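Local coordinates for penicillin-binding protein 1A (Mycobacterium tuberculosis, PDB 5CXW) that builds the mycobacterial cell wall by polymerising glycan strands and cross-linking their peptides, the deposited piece carrying the penicillin-sensitive transpeptidase domain, at residues 108-113 with 161-166; 100-105 with 216-221; 259-264 with 366-371; 112-117 with 142-147; 165-170 with 196-201. One frame throughout, in Å; residues are numbered along the deposited sequence.

Contact 1. Residues 108-113 with 161-166; sequences LEQGIG and KLNGGP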
# COMPACT_ATOMS: atom_id res chain seq x y z
N LEU A 108 8.08 -15.59 6.25
CA LEU A 108 7.14 -16.69 6.31
C LEU A 108 7.43 -17.68 5.18
O LEU A 108 7.32 -18.89 5.37
CB LEU A 108 5.71 -16.17 6.22
CG LEU A 108 5.23 -15.44 7.48
CD1 LEU A 108 4.07 -14.52 7.13
CD2 LEU A 108 4.76 -16.41 8.48
N GLU A 109 7.83 -17.18 4.01
CA GLU A 109 8.14 -18.03 2.87
C GLU A 109 9.38 -18.95 3.16
O GLU A 109 9.60 -19.98 2.47
CB GLU A 109 8.32 -17.17 1.65
CG GLU A 109 6.99 -16.69 1.09
CD GLU A 109 7.10 -15.86 -0.15
OE1 GLU A 109 8.22 -15.43 -0.46
OE2 GLU A 109 6.06 -15.64 -0.81
N GLN A 110 10.22 -18.55 4.10
CA GLN A 110 11.41 -19.28 4.50
C GLN A 110 11.20 -20.11 5.73
O GLN A 110 12.14 -20.63 6.30
CB GLN A 110 12.57 -18.34 4.69
CG GLN A 110 13.01 -17.73 3.41
CD GLN A 110 14.26 -16.85 3.52
OE1 GLN A 110 15.14 -17.01 4.42
NE2 GLN A 110 14.38 -15.96 2.54
N GLY A 111 9.98 -20.16 6.23
CA GLY A 111 9.65 -20.97 7.38
C GLY A 111 10.03 -20.32 8.68
O GLY A 111 10.33 -20.99 9.67
N ILE A 112 9.98 -18.98 8.70
CA ILE A 112 10.14 -18.18 9.89
C ILE A 112 8.74 -17.62 10.19
O ILE A 112 8.25 -16.72 9.45
CB ILE A 112 11.20 -17.02 9.74
CG1 ILE A 112 12.56 -17.60 9.34
CG2 ILE A 112 11.32 -16.20 11.02
CD1 ILE A 112 13.54 -16.58 8.83
N GLY A 113 8.12 -18.12 11.25
CA GLY A 113 6.72 -17.83 11.45
C GLY A 113 6.44 -16.70 12.42
O GLY A 113 7.38 -16.08 12.98
N LYS A 161 18.24 -11.89 9.01
CA LYS A 161 18.12 -13.34 9.21
C LYS A 161 17.71 -14.04 7.93
O LYS A 161 17.98 -15.25 7.75
CB LYS A 161 17.03 -13.56 10.24
CG LYS A 161 16.63 -15.00 10.55
CD LYS A 161 17.68 -15.76 11.26
CE LYS A 161 17.02 -17.06 11.74
NZ LYS A 161 18.07 -17.91 12.32
N LEU A 162 17.00 -13.35 7.04
CA LEU A 162 16.58 -13.99 5.80
C LEU A 162 17.74 -14.43 4.90
O LEU A 162 18.72 -13.70 4.74
CB LEU A 162 15.79 -13.01 4.95
CG LEU A 162 14.49 -12.39 5.54
CD1 LEU A 162 13.95 -11.36 4.59
CD2 LEU A 162 13.50 -13.44 5.82
N ASN A 163 17.59 -15.58 4.29
CA ASN A 163 18.41 -15.95 3.15
C ASN A 163 18.14 -14.93 2.07
O ASN A 163 16.98 -14.70 1.71
CB ASN A 163 18.04 -17.34 2.68
CG ASN A 163 18.37 -18.39 3.71
OD1 ASN A 163 19.38 -18.29 4.41
ND2 ASN A 163 17.60 -19.46 3.71
N GLY A 164 19.20 -14.25 1.64
CA GLY A 164 19.08 -13.15 0.64
C GLY A 164 18.96 -11.78 1.23
O GLY A 164 19.06 -10.78 0.52
N GLY A 165 18.70 -11.67 2.54
CA GLY A 165 18.70 -10.36 3.19
C GLY A 165 17.78 -9.37 2.47
O GLY A 165 16.62 -9.66 2.21
N PRO A 166 18.26 -8.16 2.18
CA PRO A 166 17.35 -7.18 1.60
C PRO A 166 16.83 -7.60 0.21
O PRO A 166 15.69 -7.26 -0.15
CB PRO A 166 18.19 -5.89 1.53
CG PRO A 166 19.59 -6.35 1.68
CD PRO A 166 19.57 -7.60 2.52

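Contact 2. Residues 100-105 with 216-221; sequences KVFALV and SAYATL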
# COMPACT_ATOMS: atom_id res chain seq x y z
N LYS A 100 7.29 -2.98 5.68
CA LYS A 100 7.70 -4.08 6.52
C LYS A 100 6.96 -5.39 6.21
O LYS A 100 7.48 -6.49 6.50
CB LYS A 100 7.50 -3.77 8.03
CG LYS A 100 8.47 -2.74 8.56
CD LYS A 100 8.22 -2.36 9.99
CE LYS A 100 9.20 -1.28 10.36
NZ LYS A 100 8.89 -0.76 11.64
N VAL A 101 5.72 -5.27 5.75
CA VAL A 101 4.89 -6.45 5.47
C VAL A 101 5.58 -7.33 4.47
O VAL A 101 5.41 -8.55 4.50
CB VAL A 101 3.43 -6.12 5.03
CG1 VAL A 101 2.77 -5.25 6.04
CG2 VAL A 101 3.38 -5.56 3.62
N PHE A 102 6.41 -6.76 3.58
CA PHE A 102 7.09 -7.61 2.59
C PHE A 102 8.25 -8.37 3.19
O PHE A 102 8.56 -9.47 2.72
CB PHE A 102 7.50 -6.77 1.35
CG PHE A 102 6.33 -6.08 0.77
CD1 PHE A 102 5.22 -6.81 0.35
CD2 PHE A 102 6.26 -4.71 0.70
CE1 PHE A 102 4.08 -6.19 -0.14
CE2 PHE A 102 5.11 -4.08 0.21
CZ PHE A 102 4.01 -4.82 -0.20
N ALA A 103 8.89 -7.81 4.21
CA ALA A 103 9.86 -8.58 4.98
C ALA A 103 9.17 -9.74 5.69
O ALA A 103 9.70 -10.84 5.82
CB ALA A 103 10.63 -7.75 5.96
N LEU A 104 7.97 -9.51 6.18
CA LEU A 104 7.23 -10.60 6.83
C LEU A 104 6.81 -11.69 5.86
O LEU A 104 6.95 -12.90 6.13
CB LEU A 104 6.05 -10.02 7.56
CG LEU A 104 5.24 -11.00 8.41
CD1 LEU A 104 6.03 -11.78 9.42
CD2 LEU A 104 4.10 -10.29 9.10
N VAL A 105 6.37 -11.27 4.66
CA VAL A 105 6.13 -12.23 3.61
C VAL A 105 7.36 -13.09 3.38
O VAL A 105 7.29 -14.33 3.33
CB VAL A 105 5.71 -11.59 2.25
CG1 VAL A 105 5.64 -12.61 1.17
CG2 VAL A 105 4.33 -10.91 2.37
N SER A 216 -2.13 -2.44 -4.73
CA SER A 216 -2.12 -3.70 -5.49
C SER A 216 -1.45 -4.81 -4.72
O SER A 216 -1.97 -5.96 -4.66
CB SER A 216 -1.43 -3.46 -6.83
OG SER A 216 -1.25 -4.66 -7.57
N ALA A 217 -0.27 -4.56 -4.15
CA ALA A 217 0.43 -5.59 -3.40
C ALA A 217 -0.36 -6.07 -2.17
O ALA A 217 -0.39 -7.27 -1.86
CB ALA A 217 1.86 -5.12 -3.01
N TYR A 218 -0.97 -5.14 -1.47
CA TYR A 218 -1.82 -5.49 -0.30
C TYR A 218 -3.11 -6.23 -0.78
O TYR A 218 -3.59 -7.17 -0.12
CB TYR A 218 -2.15 -4.29 0.53
CG TYR A 218 -1.12 -3.85 1.53
CD1 TYR A 218 0.24 -3.71 1.19
CD2 TYR A 218 -1.49 -3.50 2.84
CE1 TYR A 218 1.17 -3.25 2.12
CE2 TYR A 218 -0.59 -3.00 3.73
CZ TYR A 218 0.74 -2.87 3.38
OH TYR A 218 1.69 -2.38 4.29
N ALA A 219 -3.58 -5.91 -2.01
CA ALA A 219 -4.70 -6.68 -2.62
C ALA A 219 -4.31 -8.16 -2.78
O ALA A 219 -5.11 -9.06 -2.53
CB ALA A 219 -5.18 -6.04 -3.90
N THR A 220 -3.06 -8.43 -3.15
CA THR A 220 -2.61 -9.79 -3.30
C THR A 220 -2.68 -10.52 -1.96
O THR A 220 -3.08 -11.71 -1.90
CB THR A 220 -1.17 -9.79 -3.89
OG1 THR A 220 -1.21 -9.19 -5.19
CG2 THR A 220 -0.57 -11.17 -3.99
N LEU A 221 -2.28 -9.82 -0.90
CA LEU A 221 -2.43 -10.37 0.45
C LEU A 221 -3.90 -10.66 0.79
O LEU A 221 -4.23 -11.75 1.30
CB LEU A 221 -1.77 -9.49 1.49
CG LEU A 221 -0.26 -9.32 1.38
CD1 LEU A 221 0.18 -8.22 2.33
CD2 LEU A 221 0.43 -10.63 1.69

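Contact 3. Residues 259-264 with 366-371; sequences PKAVAD and KPTEVG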
# COMPACT_ATOMS: atom_id res chain seq x y z
N PRO A 259 2.20 -17.94 -1.22
CA PRO A 259 1.35 -19.05 -0.80
C PRO A 259 0.21 -18.56 0.12
O PRO A 259 0.37 -17.61 0.91
CB PRO A 259 2.30 -19.99 -0.05
CG PRO A 259 3.69 -19.58 -0.53
CD PRO A 259 3.62 -18.15 -0.93
N LYS A 260 -0.95 -19.17 -0.07
CA LYS A 260 -2.11 -18.85 0.75
C LYS A 260 -1.79 -18.84 2.24
O LYS A 260 -2.23 -17.94 2.97
CB LYS A 260 -3.23 -19.85 0.46
CG LYS A 260 -4.44 -19.73 1.43
CD LYS A 260 -5.63 -20.52 0.97
CE LYS A 260 -6.79 -20.51 1.95
NZ LYS A 260 -7.30 -19.17 2.29
N ALA A 261 -1.09 -19.88 2.71
CA ALA A 261 -0.81 -19.99 4.14
C ALA A 261 0.04 -18.80 4.62
O ALA A 261 -0.19 -18.27 5.73
CB ALA A 261 -0.16 -21.31 4.50
N VAL A 262 0.97 -18.37 3.77
CA VAL A 262 1.78 -17.22 4.07
C VAL A 262 0.93 -15.97 4.11
O VAL A 262 0.99 -15.17 5.10
CB VAL A 262 2.95 -17.08 3.05
CG1 VAL A 262 3.61 -15.72 3.19
CG2 VAL A 262 3.93 -18.17 3.26
N ALA A 263 0.18 -15.73 3.06
CA ALA A 263 -0.60 -14.50 2.99
C ALA A 263 -1.58 -14.40 4.18
O ALA A 263 -1.75 -13.33 4.77
CB ALA A 263 -1.38 -14.47 1.72
N ASP A 264 -2.23 -15.50 4.53
CA ASP A 264 -3.24 -15.51 5.60
C ASP A 264 -2.60 -15.27 6.99
O ASP A 264 -3.24 -14.70 7.90
CB ASP A 264 -4.07 -16.79 5.54
CG ASP A 264 -4.95 -16.88 4.24
OD1 ASP A 264 -5.12 -15.83 3.51
OD2 ASP A 264 -5.48 -17.98 4.00
N LYS A 366 -8.89 -18.42 8.12
CA LYS A 366 -8.14 -18.91 9.25
C LYS A 366 -6.73 -19.31 8.78
O LYS A 366 -6.57 -20.07 7.83
CB LYS A 366 -8.82 -20.13 9.83
CG LYS A 366 -8.14 -20.67 11.05
CD LYS A 366 -9.01 -21.77 11.68
CE LYS A 366 -8.75 -21.84 13.19
NZ LYS A 366 -7.66 -22.80 13.43
N PRO A 367 -5.71 -18.80 9.45
CA PRO A 367 -4.36 -19.19 8.96
C PRO A 367 -3.98 -20.58 9.40
O PRO A 367 -4.46 -21.07 10.42
CB PRO A 367 -3.42 -18.21 9.68
CG PRO A 367 -4.20 -17.65 10.82
CD PRO A 367 -5.67 -17.75 10.47
N THR A 368 -3.16 -21.24 8.62
CA THR A 368 -2.64 -22.59 8.93
C THR A 368 -1.18 -22.43 9.26
O THR A 368 -0.65 -21.32 9.13
CB THR A 368 -2.84 -23.57 7.77
OG1 THR A 368 -2.25 -23.06 6.57
CG2 THR A 368 -4.35 -23.73 7.50
N GLU A 369 -0.55 -23.51 9.75
CA GLU A 369 0.79 -23.43 10.31
C GLU A 369 1.84 -23.01 9.29
O GLU A 369 1.94 -23.62 8.23
CB GLU A 369 1.19 -24.79 10.82
CG GLU A 369 2.61 -24.84 11.38
CD GLU A 369 3.66 -25.51 10.43
OE1 GLU A 369 3.48 -26.73 10.09
OE2 GLU A 369 4.67 -24.82 10.14
N VAL A 370 2.61 -21.97 9.61
CA VAL A 370 3.79 -21.60 8.84
C VAL A 370 4.88 -21.28 9.84
O VAL A 370 4.66 -20.56 10.82
CB VAL A 370 3.57 -20.35 7.93
CG1 VAL A 370 4.90 -20.01 7.19
CG2 VAL A 370 2.44 -20.68 6.95
N GLY A 371 6.04 -21.90 9.65
CA GLY A 371 7.16 -21.73 10.61
C GLY A 371 6.83 -22.25 12.01
O GLY A 371 7.44 -21.82 13.00
O HOH W 1 -4.55 -20.13 5.54

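Contact 4. Residues 112-117 with 142-147; sequences IGLGYQ and NIAEAL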
# COMPACT_ATOMS: atom_id res chain seq x y z
N ILE A 112 9.98 -18.98 8.70
CA ILE A 112 10.14 -18.18 9.89
C ILE A 112 8.74 -17.62 10.19
O ILE A 112 8.25 -16.72 9.45
CB ILE A 112 11.20 -17.02 9.74
CG1 ILE A 112 12.56 -17.60 9.34
CG2 ILE A 112 11.32 -16.20 11.02
CD1 ILE A 112 13.54 -16.58 8.83
N GLY A 113 8.12 -18.12 11.25
CA GLY A 113 6.72 -17.83 11.45
C GLY A 113 6.44 -16.70 12.42
O GLY A 113 7.38 -16.08 12.98
N LEU A 114 5.15 -16.48 12.68
CA LEU A 114 4.73 -15.30 13.47
C LEU A 114 5.26 -15.29 14.89
O LEU A 114 5.41 -14.24 15.47
CB LEU A 114 3.22 -15.11 13.45
CG LEU A 114 2.60 -14.80 12.13
CD1 LEU A 114 1.12 -14.54 12.31
CD2 LEU A 114 3.25 -13.67 11.35
N GLY A 115 5.57 -16.47 15.43
CA GLY A 115 6.09 -16.59 16.77
C GLY A 115 7.60 -16.51 16.92
O GLY A 115 8.10 -16.63 18.06
N TYR A 116 8.32 -16.26 15.83
CA TYR A 116 9.77 -16.10 15.85
C TYR A 116 10.12 -14.90 16.73
O TYR A 116 9.67 -13.78 16.47
CB TYR A 116 10.33 -15.95 14.42
CG TYR A 116 11.82 -15.72 14.42
CD1 TYR A 116 12.68 -16.63 15.00
CD2 TYR A 116 12.35 -14.57 13.83
CE1 TYR A 116 14.06 -16.41 14.96
CE2 TYR A 116 13.73 -14.37 13.74
CZ TYR A 116 14.56 -15.24 14.35
OH TYR A 116 15.92 -14.93 14.26
N GLN A 117 10.94 -15.12 17.76
CA GLN A 117 11.27 -14.06 18.73
C GLN A 117 12.50 -13.32 18.28
O GLN A 117 13.54 -13.96 18.00
CB GLN A 117 11.57 -14.72 20.07
CG GLN A 117 10.38 -15.39 20.71
CD GLN A 117 9.46 -14.39 21.33
OE1 GLN A 117 9.89 -13.34 21.83
NE2 GLN A 117 8.16 -14.65 21.25
N ASN A 142 7.82 -11.44 19.50
CA ASN A 142 7.67 -12.04 18.20
C ASN A 142 7.48 -11.04 17.07
O ASN A 142 7.22 -9.84 17.28
CB ASN A 142 6.64 -13.17 18.18
CG ASN A 142 5.21 -12.69 18.33
OD1 ASN A 142 4.77 -11.74 17.65
ND2 ASN A 142 4.49 -13.30 19.27
N ILE A 143 7.69 -11.55 15.87
CA ILE A 143 7.60 -10.67 14.70
C ILE A 143 6.18 -10.15 14.36
O ILE A 143 6.05 -9.13 13.69
CB ILE A 143 8.29 -11.30 13.48
CG1 ILE A 143 7.64 -12.59 13.03
CG2 ILE A 143 9.76 -11.46 13.75
CD1 ILE A 143 8.29 -13.15 11.73
N ALA A 144 5.14 -10.80 14.83
CA ALA A 144 3.79 -10.24 14.74
C ALA A 144 3.60 -9.01 15.66
O ALA A 144 3.08 -7.95 15.21
CB ALA A 144 2.77 -11.26 15.05
N GLU A 145 4.06 -9.13 16.89
CA GLU A 145 4.03 -8.03 17.85
C GLU A 145 4.90 -6.88 17.35
O GLU A 145 4.50 -5.73 17.43
CB GLU A 145 4.44 -8.53 19.23
CG GLU A 145 4.52 -7.47 20.32
CD GLU A 145 3.21 -7.11 20.98
OE1 GLU A 145 3.24 -6.22 21.85
OE2 GLU A 145 2.18 -7.73 20.66
N ALA A 146 6.09 -7.19 16.81
CA ALA A 146 6.97 -6.14 16.30
C ALA A 146 6.37 -5.45 15.07
O ALA A 146 6.68 -4.31 14.85
CB ALA A 146 8.36 -6.69 15.98
N LEU A 147 5.51 -6.13 14.32
CA LEU A 147 4.88 -5.48 13.17
C LEU A 147 3.85 -4.45 13.69
O LEU A 147 3.78 -3.30 13.22
CB LEU A 147 4.18 -6.46 12.24
CG LEU A 147 3.60 -5.84 10.95
CD1 LEU A 147 4.71 -5.42 9.93
CD2 LEU A 147 2.66 -6.83 10.32
O HOH W 2 6.26 -11.84 21.88

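Contact 5. Residues 165-170 with 196-201; sequences GPQAVA and GPPNNG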
# COMPACT_ATOMS: atom_id res chain seq x y z
N GLY A 165 18.70 -11.67 2.54
CA GLY A 165 18.70 -10.36 3.19
C GLY A 165 17.78 -9.37 2.47
O GLY A 165 16.62 -9.66 2.21
N PRO A 166 18.26 -8.16 2.18
CA PRO A 166 17.35 -7.18 1.60
C PRO A 166 16.83 -7.60 0.21
O PRO A 166 15.69 -7.26 -0.15
CB PRO A 166 18.19 -5.89 1.53
CG PRO A 166 19.59 -6.35 1.68
CD PRO A 166 19.57 -7.60 2.52
N GLN A 167 17.60 -8.41 -0.53
CA GLN A 167 17.10 -8.93 -1.79
C GLN A 167 15.86 -9.79 -1.60
O GLN A 167 14.94 -9.79 -2.44
CB GLN A 167 18.16 -9.76 -2.53
CG GLN A 167 17.77 -10.19 -3.94
CD GLN A 167 17.63 -9.02 -4.88
OE1 GLN A 167 18.60 -8.30 -5.19
NE2 GLN A 167 16.40 -8.76 -5.31
N ALA A 168 15.79 -10.51 -0.50
CA ALA A 168 14.58 -11.36 -0.26
C ALA A 168 13.37 -10.52 0.03
O ALA A 168 12.27 -10.92 -0.34
CB ALA A 168 14.78 -12.31 0.88
N VAL A 169 13.58 -9.34 0.64
CA VAL A 169 12.46 -8.41 0.86
C VAL A 169 11.98 -7.84 -0.47
O VAL A 169 10.75 -7.81 -0.77
CB VAL A 169 12.86 -7.23 1.82
CG1 VAL A 169 11.71 -6.28 2.02
CG2 VAL A 169 13.41 -7.75 3.13
N ALA A 170 12.93 -7.48 -1.33
CA ALA A 170 12.60 -6.99 -2.67
C ALA A 170 11.87 -8.05 -3.48
O ALA A 170 10.91 -7.74 -4.19
CB ALA A 170 13.84 -6.59 -3.43
N GLY A 196 20.58 -4.31 -9.66
CA GLY A 196 21.29 -4.83 -8.52
C GLY A 196 20.48 -4.87 -7.24
O GLY A 196 19.32 -4.44 -7.21
N PRO A 197 21.06 -5.44 -6.17
CA PRO A 197 20.29 -5.62 -4.96
C PRO A 197 19.90 -4.29 -4.31
O PRO A 197 20.58 -3.26 -4.48
CB PRO A 197 21.22 -6.41 -4.06
CG PRO A 197 22.57 -6.13 -4.54
CD PRO A 197 22.41 -6.00 -6.02
N PRO A 198 18.84 -4.31 -3.49
CA PRO A 198 18.59 -3.18 -2.59
C PRO A 198 19.56 -3.17 -1.44
O PRO A 198 20.19 -4.23 -1.13
CB PRO A 198 17.20 -3.49 -2.02
CG PRO A 198 17.07 -4.94 -2.18
CD PRO A 198 17.88 -5.40 -3.31
N ASN A 199 19.72 -2.03 -0.80
CA ASN A 199 20.43 -2.02 0.45
C ASN A 199 19.45 -2.23 1.59
O ASN A 199 18.22 -2.34 1.37
CB ASN A 199 21.32 -0.79 0.61
CG ASN A 199 20.57 0.48 0.81
OD1 ASN A 199 19.40 0.47 1.17
ND2 ASN A 199 21.25 1.61 0.57
N ASN A 200 19.98 -2.28 2.80
CA ASN A 200 19.18 -2.61 3.96
C ASN A 200 18.02 -1.70 4.23
O ASN A 200 17.04 -2.11 4.86
CB ASN A 200 20.05 -2.66 5.17
CG ASN A 200 21.04 -3.78 5.16
OD1 ASN A 200 20.75 -4.87 4.70
ND2 ASN A 200 22.24 -3.53 5.70
N GLY A 201 18.06 -0.48 3.76
CA GLY A 201 16.94 0.45 3.97
C GLY A 201 15.59 0.06 3.37
O GLY A 201 14.58 0.65 3.70

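Contact 1. Residues 108-113 with 161-166
Q110 reaches N163 with its side-chain amide, just past the end of helix 100-109. Its chain is extended beyond CG, with CD anti to CA (chi2 -175°), and this carries the amide across to the other backbone. There the group makes two bonds to one residue. Q110 OE1 accepts from N163 N at 2.8 Å, in the carbonyl plane and on a lone pair. Q110 NE2 donates to N163 O at 3.0 Å, tilted somewhat from its own amide plane. Both polar atoms of the amide are engaged, so its flip is fixed. Q110 OE1 also lies 3.4 Å from N163 CB. G111 turns the chain with positive phi. I112 CD1 then lies 3.9 Å from K161 CG and 4.3 Å from L162 CD2. L162 fills the buried side and also packs on A106 and A107. The contact lies at the surface, away from the active site. Q110 pairs with the type II beta turn L162-G165, which leads from helix 152-161 into helix 165-176. On its own side, G111 closes helix 100-109 with a Schellman motif.

Contact 2. Residues 100-105 with 216-221
V101 meets Y218 with both methyls. V101 CG2 lies 3.5 Å from Y218 CE1, and V101 CG1 lies 3.5 Å from Y218 OH. The two side chains cross at about a right angle. F102 comes in beside them. F102 CZ sits 3.6 Å from A217 CB and 4.0 Å from Y218 CE1, where it lies at the edge of the tyrosine ring, near its plane. V101 CG2 stands 3.8 Å above the F102 ring, over its centre, so this one methyl serves both aromatic rings. One turn on, V105 CG2 touches L221 CD2 at 4.0 Å. L221 CD1 also approaches V101 CG2, more loosely. All six residues are buried, and the contact between them is apolar.

Other residues surround these groups. F99 meets F102 edge-to-face. Y218 OH is hydrogen-bonded to S98 O, which ties the tyrosine to the residue after S97. M270 and V266 of helix 260-270 flank the contact, and A173 and A176 of helix 165-176 cover F102.

The segment axes are 11.8 Å apart at closest approach and 39° from parallel. K100 turns away from this interface, and its NZ bonds to S150 OG and N152 OD1. This is consistent with the SxxK motif of penicillin-binding transpeptidases. S97, the acyl-ester serine by similarity, lies just before the helix that carries K100, at the active site.

Contact 3. Residues 259-264 with 366-371
A261 meets T368 and V370 where the tail after helix 343-356 runs over the first turns of helix 260-270. The contact is a helix start covered by an irregular extended chain, at the edge of the transpeptidase fold.

The packing contacts centre on A261 CB. T368 OG1 lies 3.4 Å from A261 CB. The apolar pairs are made by V370, which has CG1 anti to the backbone N (chi1 178°), and its two methyls divide the work. V370 CG2 takes A261 CB at 3.6 Å, while V370 CG1 faces V262 CG2 more loosely, at 4.4 Å. L108 of helix 100-109 also touches V262 and V370. Further along, P367 CB sits 3.9 Å from D264 O, and the proline ring also packs on N265 and A268.

The polar contacts gather around D264. K260 NZ, one turn earlier in the helix, forms a salt bridge with D264 OD2 at 2.8 Å, using the syn lone pair of that oxygen. D264 OD1 is bonded to S224 OG, so both carboxylate oxygens have partners. This pairing would favour the charged form of the aspartate. N265 adds a tie between the two chains, since its ND2 bonds to T368 O and to A261 O.

One water completes the join. It donates to D264 OD2 at 2.8 Å and to K366 O at 3.1 Å.

Contact 4. Residues 112-117 with 142-147
Y116 and I143 meet side by side: I143 CG2 lies 4.0 Å from Y116 CD2, the two side chains crossing at a slant. The other flat groups are the amides of Q117 and N142, whose planes are 72° apart. Q117 NE2 approaches N142 CB, and a water accepts from N142 N and, weakly, from Q117 NE2. N142 CG stands between its own backbone N and carbonyl carbon (chi1 71°). N142 OD1 caps the helix, accepting from E145 N at 2.8 Å nearly along the C=O axis. L114 O rests 3.2 Å from N142 CB.

The backbones meet at Y116 O. Y116 O takes a weak hydrogen bond from I143 N at 3.0 Å and a CA-H...O contact from N142 CA. Q117 and N142 form a non-hydrogen-bonded antiparallel pair. I143 CD1 reaches G113 O at 3.3 Å, at the first residue of the type I turn G113-Y116. L114 CB packs on A144 CB at 4.2 Å.

The contact joins the loop after helix 100-109 to the N-terminus of helix 143-149, where strands 117-119 and 140-142 meet. L104 of helix 100-109 touches L114 and I143. N265 and A269 of helix 260-270 flank L114, and K161 of helix 152-161 touches Y116.

Contact 5. Residues 165-170 with 196-201
P198 lays its ring against the first turn of helix 165-176, which itself opens with a proline, P166. Prolines thus carry much of the contact from both sides. P198 CG is 3.4 Å from P166 O and 3.8 Å from A170 CB, so it touches both the P166 carbonyl and the A170 methyl, one turn apart. P166 answers with its own ring: P166 CB lies 3.6 Å from N199 O, and CG is as close to P198 O. The same P166 CG also lies 3.6 Å from N200 OD1, with CD nearly as close.

Q167 closes the opposite end of the contact. Its chain is bent at chi2 (66°), and the side chain crosses those of P197 and P198 at about a right angle. Q167 OE1 comes within 3.2 Å of P197 CA and is 3.5 Å from P198 CD. The other end of this amide is tied within its own helix, since Q167 NE2 bonds to D171 OD1.

The loop is shaped by bonds of its own. In the conformer described, N199 OD1 accepts from G201 N, an Asx turn, with the donor above the carbonyl plane. Y207 OH bonds to N199 N, and P197 pairs by backbone bonds with E191. I202 touches P166 and A170, while M159 of helix 152-161 packs on P166 and N200.

Across the two segments the touching is carbon against carbon or carbon against oxygen. P166 O is also the acceptor for A170 N within the helix. The contact thus rests on the fit of the proline rings, while the polar groups named find their partners in their own helix or loop.

Contacts 1 and 2 share helix 100-109, and the other three lie next to it. Contact 2 uses its start beside S97 and lies deepest, about 8 Å from the chain centre to the contact centre. Contact 1 uses its end, and contact 4 the loop that follows. These two share I112 and G113, and their centres are about 12 Å apart. Contact 5 continues from contact 1 through G165 and P166 into helix 165-176. Contacts 1, 4 and 5 are all nested within the chain loop closed by contact 2. Contact 3 comes later in sequence, but V262 and V370 pack on L108. Together they pack neighbouring helices and loops on the helix that carries K100, probably the lysine of an SxxK motif.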